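Cadherin-23 (Mus musculus, PDB 5VH2) is a calcium-dependent adhesion protein of the cadherin family, probably serving mechanotransduction in hearing through a long chain of extracellular cadherin repeats. Local coordinates at residues 71-84 and 95-109. The protein carries 1 engineered substitution. Numbering follows the deposited sequence.
Sequences LDYETKTSYLMNVS and GFCSVYVTLLNELDE. With CA (calcium ion), chain G; CA (calcium ion), chain F; NA (sodium ion), chain H.
With CG of Tyr-73 swung away from the backbone N (chi1 -174°) and Asn-105 extended in the same sense (chi1 -172°), the two side chains meet face on, CB of Asn-105 over the ring centre and the amide plane 9° from that of the ring. This CB makes a CH-pi contact 3.4 Å from the centroid of the Tyr-73 ring, and CG2 of Thr-77 covers the opposite face. At the ring edge lies the carbonyl O of Leu-103. Replacing Tyr-73 by alanine would probably open a gap between CB of Asn-105 and CG2 of Thr-77, leaving the amide with less to hold it flat. That amide binds calcium through OD1 of Asn-105, at 2.2 Å from the ion of chain F. Bent at chi2, Glu-74 brings its carboxylate between two calcium ions: OE2 bridges both, while OE1 joins OD1 of Asn-105 on the chain F ion. OD1 of Asp-108 is a second bridge, and OD1 of Asp-72, OE1 of Glu-109 and OD2 of Asp-108 also bind the chain G ion. The metal charge probably offsets the crowding of these acidic groups. OD1 of Asp-72 also accepts from Glu-74 N, met from above the carboxylate plane, which closes an Asx turn. Beside the calcium loops, CD1 of Leu-103 lies by the carbonyl O of Lys-76 and packs on CB of Leu-71 (4.0 Å). Beyond, strands 78-84 and 95-104 run antiparallel, from the bond of Leu-103 N to Thr-77 O (2.9 Å) to the pair Val-83 and Cys-97; on the buried face, CE of Met-81 reaches CG2 of Val-101 (3.7 Å). Glu-20 completes both calcium sites and Asp-141 the chain F one, at the junction of two cadherin repeats, and the hairpin forms the middle of its sheet, strand 44-50 flanking 78-87 and strand 12-19 flanking 94-104.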
loop_
_atom_site.group_PDB
_atom_site.type_symbol
_atom_site.label_atom_id
_atom_site.label_comp_id
_atom_site.label_asym_id
_atom_site.label_seq_id
_atom_site.Cartn_x
_atom_site.Cartn_y
_atom_site.Cartn_z
ATOM N N LEU A 71 -2.503 -2.835 -9.157
ATOM C CA LEU A 71 -3.040 -1.596 -8.629
ATOM C C LEU A 71 -2.234 -1.185 -7.420
ATOM O O LEU A 71 -1.436 -1.976 -6.915
ATOM C CB LEU A 71 -4.525 -1.732 -8.273
ATOM C CG LEU A 71 -5.417 -2.170 -9.430
ATOM C CD1 LEU A 71 -6.744 -2.680 -8.875
ATOM C CD2 LEU A 71 -5.636 -1.000 -10.374
ATOM N N ASP A 72 -2.374 0.095 -7.061
ATOM C CA ASP A 72 -1.693 0.639 -5.909
ATOM C C ASP A 72 -2.469 1.820 -5.299
ATOM O O ASP A 72 -2.580 2.915 -5.906
ATOM C CB ASP A 72 -0.279 1.027 -6.323
ATOM C CG ASP A 72 0.603 1.397 -5.150
ATOM O OD1 ASP A 72 0.212 1.165 -3.966
ATOM O OD2 ASP A 72 1.711 1.908 -5.439
ATOM N N TYR A 73 -2.997 1.601 -4.092
ATOM C CA TYR A 73 -3.650 2.660 -3.328
ATOM C C TYR A 73 -2.738 3.866 -3.147
ATOM O O TYR A 73 -3.152 5.021 -3.327
ATOM C CB TYR A 73 -4.060 2.142 -1.964
ATOM C CG TYR A 73 -4.865 3.120 -1.156
ATOM C CD1 TYR A 73 -6.241 3.208 -1.318
ATOM C CD2 TYR A 73 -4.272 3.934 -0.214
ATOM C CE1 TYR A 73 -7.005 4.097 -0.581
ATOM C CE2 TYR A 73 -5.033 4.837 0.533
ATOM C CZ TYR A 73 -6.404 4.915 0.335
ATOM O OH TYR A 73 -7.194 5.788 1.040
ATOM N N GLU A 74 -1.485 3.579 -2.836
ATOM C CA GLU A 74 -0.483 4.607 -2.569
ATOM C C GLU A 74 -0.015 5.362 -3.807
ATOM O O GLU A 74 0.636 6.374 -3.661
ATOM C CB GLU A 74 0.731 3.988 -1.862
ATOM C CG GLU A 74 0.552 3.687 -0.357
ATOM C CD GLU A 74 -0.358 2.494 -0.050
ATOM O OE1 GLU A 74 -1.028 2.533 1.004
ATOM O OE2 GLU A 74 -0.414 1.514 -0.837
ATOM N N THR A 75 -0.318 4.892 -5.014
ATOM C CA THR A 75 -0.061 5.669 -6.252
ATOM C C THR A 75 -1.328 6.315 -6.825
ATOM O O THR A 75 -1.252 7.400 -7.381
ATOM C CB THR A 75 0.551 4.802 -7.357
ATOM O OG1 THR A 75 1.764 4.227 -6.884
ATOM C CG2 THR A 75 0.824 5.646 -8.640
ATOM N N LYS A 76 -2.471 5.630 -6.726
ATOM C CA LYS A 76 -3.735 6.238 -7.167
ATOM C C LYS A 76 -4.921 5.563 -6.476
ATOM O O LYS A 76 -5.115 4.357 -6.556
ATOM C CB LYS A 76 -3.866 6.138 -8.698
ATOM C CG LYS A 76 -4.929 7.016 -9.326
ATOM C CD LYS A 76 -4.757 7.027 -10.831
ATOM C CE LYS A 76 -6.077 7.180 -11.591
ATOM N NZ LYS A 76 -6.662 8.563 -11.567
ATOM N N THR A 77 -5.703 6.370 -5.782
ATOM C CA THR A 77 -6.766 5.887 -4.906
ATOM C C THR A 77 -8.074 5.597 -5.638
ATOM O O THR A 77 -8.884 4.805 -5.159
ATOM C CB THR A 77 -7.071 6.939 -3.829
ATOM O OG1 THR A 77 -7.210 8.231 -4.446
ATOM C CG2 THR A 77 -5.930 6.982 -2.815
ATOM N N SER A 78 -8.291 6.238 -6.782
ATOM C CA SER A 78 -9.520 6.030 -7.559
ATOM C C SER A 78 -9.380 6.395 -9.055
ATOM O O SER A 78 -8.499 7.174 -9.439
ATOM C CB SER A 78 -10.684 6.812 -6.940
ATOM O OG SER A 78 -10.583 8.200 -7.225
ATOM N N TYR A 79 -10.268 5.827 -9.875
ATOM C CA TYR A 79 -10.244 5.890 -11.346
ATOM C C TYR A 79 -11.644 6.273 -11.832
ATOM O O TYR A 79 -12.647 5.791 -11.275
ATOM C CB TYR A 79 -9.879 4.519 -11.926
ATOM C CG TYR A 79 -8.481 4.081 -11.592
ATOM C CD1 TYR A 79 -8.187 3.427 -10.392
ATOM C CD2 TYR A 79 -7.437 4.340 -12.474
ATOM C CE1 TYR A 79 -6.890 3.050 -10.089
ATOM C CE2 TYR A 79 -6.118 4.001 -12.152
ATOM C CZ TYR A 79 -5.858 3.375 -10.965
ATOM O OH TYR A 79 -4.569 3.020 -10.674
ATOM N N LEU A 80 -11.728 7.127 -12.858
ATOM C CA LEU A 80 -13.011 7.432 -13.497
ATOM C C LEU A 80 -12.908 7.229 -15.017
ATOM O O LEU A 80 -12.352 8.090 -15.739
ATOM C CB LEU A 80 -13.474 8.854 -13.162
ATOM C CG LEU A 80 -14.822 9.310 -13.778
ATOM C CD1 LEU A 80 -16.025 8.638 -13.109
ATOM C CD2 LEU A 80 -14.992 10.827 -13.775
ATOM N N MET A 81 -13.475 6.114 -15.493
ATOM C CA MET A 81 -13.287 5.702 -16.886
ATOM C C MET A 81 -14.482 6.104 -17.709
ATOM O O MET A 81 -15.611 5.981 -17.250
ATOM C CB MET A 81 -13.158 4.185 -16.980
ATOM C CG MET A 81 -11.790 3.662 -16.669
ATOM S SD MET A 81 -11.757 1.912 -16.412
ATOM C CE MET A 81 -12.514 1.789 -14.791
ATOM N N ASN A 82 -14.235 6.520 -18.948
ATOM C CA ASN A 82 -15.317 6.876 -19.869
ATOM C C ASN A 82 -15.516 5.727 -20.801
ATOM O O ASN A 82 -14.545 5.302 -21.467
ATOM C CB ASN A 82 -14.939 8.078 -20.719
ATOM C CG ASN A 82 -15.208 9.388 -20.026
ATOM O OD1 ASN A 82 -14.695 9.646 -18.963
ATOM N ND2 ASN A 82 -16.004 10.238 -20.644
ATOM N N VAL A 83 -16.767 5.252 -20.900
ATOM C CA VAL A 83 -17.062 4.088 -21.748
ATOM C C VAL A 83 -18.045 4.470 -22.851
ATOM O O VAL A 83 -18.988 5.239 -22.608
ATOM C CB VAL A 83 -17.628 2.941 -20.900
ATOM C CG1 VAL A 83 -17.971 1.737 -21.754
ATOM C CG2 VAL A 83 -16.619 2.511 -19.854
ATOM N N SER A 84 -17.841 3.923 -24.048
ATOM C CA SER A 84 -18.799 4.085 -25.143
ATOM C C SER A 84 -19.401 2.721 -25.550
ATOM O O SER A 84 -18.750 1.650 -25.420
ATOM C CB SER A 84 -18.134 4.752 -26.341
ATOM O OG SER A 84 -17.267 3.848 -27.021
ATOM N N GLY A 95 -23.543 5.467 -27.370
ATOM C CA GLY A 95 -24.081 5.780 -26.039
ATOM C C GLY A 95 -22.937 5.873 -25.041
ATOM O O GLY A 95 -21.823 5.448 -25.337
ATOM N N PHE A 96 -23.180 6.474 -23.875
ATOM C CA PHE A 96 -22.065 6.848 -22.987
ATOM C C PHE A 96 -22.402 6.663 -21.529
ATOM O O PHE A 96 -23.547 6.851 -21.126
ATOM C CB PHE A 96 -21.662 8.310 -23.213
ATOM C CG PHE A 96 -21.252 8.633 -24.631
ATOM C CD1 PHE A 96 -19.927 8.454 -25.059
ATOM C CD2 PHE A 96 -22.172 9.131 -25.524
ATOM C CE1 PHE A 96 -19.559 8.759 -26.350
ATOM C CE2 PHE A 96 -21.809 9.470 -26.808
ATOM C CZ PHE A 96 -20.502 9.291 -27.221
ATOM N N CYS A 97 -21.394 6.279 -20.756
ATOM C CA CYS A 97 -21.455 6.268 -19.283
ATOM C C CYS A 97 -20.044 6.524 -18.739
ATOM O O CYS A 97 -19.062 6.596 -19.509
ATOM C CB CYS A 97 -21.959 4.914 -18.771
ATOM S SG CYS A 97 -20.867 3.516 -19.109
ATOM N N SER A 98 -19.912 6.599 -17.421
ATOM C CA SER A 98 -18.591 6.482 -16.816
ATOM C C SER A 98 -18.572 5.416 -15.730
ATOM O O SER A 98 -19.618 4.924 -15.311
ATOM C CB SER A 98 -18.116 7.840 -16.298
ATOM O OG SER A 98 -17.964 8.764 -17.372
ATOM N N VAL A 99 -17.382 5.021 -15.303
ATOM C CA VAL A 99 -17.227 3.967 -14.320
ATOM C C VAL A 99 -16.267 4.439 -13.233
ATOM O O VAL A 99 -15.118 4.810 -13.523
ATOM C CB VAL A 99 -16.705 2.673 -14.972
ATOM C CG1 VAL A 99 -16.534 1.560 -13.931
ATOM C CG2 VAL A 99 -17.673 2.208 -16.049
ATOM N N TYR A 100 -16.761 4.483 -11.994
ATOM C CA TYR A 100 -15.995 5.023 -10.868
ATOM C C TYR A 100 -15.506 3.826 -10.082
ATOM O O TYR A 100 -16.324 3.018 -9.586
ATOM C CB TYR A 100 -16.897 5.938 -10.022
ATOM C CG TYR A 100 -16.298 6.592 -8.772
ATOM C CD1 TYR A 100 -15.175 7.433 -8.854
ATOM C CD2 TYR A 100 -16.946 6.489 -7.536
ATOM C CE1 TYR A 100 -14.653 8.054 -7.719
ATOM C CE2 TYR A 100 -16.445 7.103 -6.398
ATOM C CZ TYR A 100 -15.278 7.883 -6.488
ATOM O OH TYR A 100 -14.734 8.504 -5.357
ATOM N N VAL A 101 -14.176 3.683 -10.028
ATOM C CA VAL A 101 -13.541 2.653 -9.192
ATOM C C VAL A 101 -12.730 3.316 -8.078
ATOM O O VAL A 101 -11.876 4.144 -8.354
ATOM C CB VAL A 101 -12.605 1.768 -10.032
ATOM C CG1 VAL A 101 -12.046 0.629 -9.190
ATOM C CG2 VAL A 101 -13.355 1.204 -11.240
ATOM N N THR A 102 -13.032 2.985 -6.817
ATOM C CA THR A 102 -12.194 3.384 -5.683
ATOM C C THR A 102 -11.545 2.144 -5.073
ATOM O O THR A 102 -12.111 1.046 -5.115
ATOM C CB THR A 102 -12.975 4.120 -4.583
ATOM O OG1 THR A 102 -13.857 3.215 -3.938
ATOM C CG2 THR A 102 -13.772 5.255 -5.123
ATOM N N LEU A 103 -10.334 2.330 -4.557
ATOM C CA LEU A 103 -9.504 1.225 -4.087
ATOM C C LEU A 103 -9.510 1.127 -2.562
ATOM O O LEU A 103 -9.595 2.139 -1.855
ATOM C CB LEU A 103 -8.061 1.424 -4.542
ATOM C CG LEU A 103 -7.734 1.361 -6.023
ATOM C CD1 LEU A 103 -6.237 1.209 -6.201
ATOM C CD2 LEU A 103 -8.432 0.181 -6.668
ATOM N N LEU A 104 -9.376 -0.096 -2.067
ATOM C CA LEU A 104 -9.315 -0.363 -0.641
ATOM C C LEU A 104 -7.836 -0.447 -0.268
ATOM O O LEU A 104 -7.112 -1.292 -0.774
ATOM C CB LEU A 104 -10.053 -1.672 -0.338
ATOM C CG LEU A 104 -9.837 -2.386 1.002
ATOM C CD1 LEU A 104 -10.233 -1.491 2.150
ATOM C CD2 LEU A 104 -10.674 -3.653 1.028
ATOM N N ASN A 105 -7.374 0.460 0.575
ATOM C CA ASN A 105 -6.025 0.372 1.120
ATOM C C ASN A 105 -5.867 -0.916 1.915
ATOM O O ASN A 105 -6.670 -1.223 2.782
ATOM C CB ASN A 105 -5.737 1.570 2.007
ATOM C CG ASN A 105 -4.282 1.633 2.453
ATOM O OD1 ASN A 105 -3.377 1.027 1.839
ATOM N ND2 ASN A 105 -4.041 2.378 3.533
ATOM N N GLU A 106 -4.870 -1.698 1.553
ATOM C CA GLU A 106 -4.515 -2.884 2.295
ATOM C C GLU A 106 -3.070 -2.769 2.723
ATOM O O GLU A 106 -2.321 -1.950 2.187
ATOM C CB GLU A 106 -4.642 -4.107 1.414
ATOM C CG GLU A 106 -5.981 -4.305 0.737
ATOM C CD GLU A 106 -6.076 -5.699 0.136
ATOM O OE1 GLU A 106 -6.290 -6.663 0.908
ATOM O OE2 GLU A 106 -5.872 -5.840 -1.096
ATOM N N LEU A 107 -2.684 -3.598 3.680
ATOM C CA LEU A 107 -1.343 -3.582 4.225
ATOM C C LEU A 107 -0.376 -4.300 3.286
ATOM O O LEU A 107 -0.139 -5.504 3.411
ATOM C CB LEU A 107 -1.356 -4.242 5.588
ATOM C CG LEU A 107 -0.142 -3.984 6.482
ATOM C CD1 LEU A 107 -0.112 -2.579 7.089
ATOM C CD2 LEU A 107 -0.157 -5.031 7.580
ATOM N N ASP A 108 0.197 -3.532 2.363
ATOM C CA ASP A 108 1.128 -4.043 1.351
ATOM C C ASP A 108 2.411 -3.196 1.196
ATOM O O ASP A 108 3.105 -3.302 0.196
ATOM C CB ASP A 108 0.404 -4.114 0.005
ATOM C CG ASP A 108 0.022 -2.737 -0.546
ATOM O OD1 ASP A 108 -0.115 -1.764 0.228
ATOM O OD2 ASP A 108 -0.164 -2.618 -1.768
ATOM N N GLU A 109 2.716 -2.358 2.177
ATOM C CA GLU A 109 3.845 -1.433 2.051
ATOM C C GLU A 109 4.719 -1.488 3.286
ATOM O O GLU A 109 4.304 -2.012 4.302
ATOM C CB GLU A 109 3.384 0.016 1.826
ATOM C CG GLU A 109 2.517 0.246 0.614
ATOM C CD GLU A 109 3.263 0.090 -0.683
ATOM O OE1 GLU A 109 2.606 0.162 -1.731
ATOM O OE2 GLU A 109 4.489 -0.102 -0.659
HETATM CA CA CA G . 0.286 -0.073 -1.768
HETATM CA CA CA F . -1.661 -0.042 1.080
HETATM NA NA NA H . 3.553 -0.594 6.031
#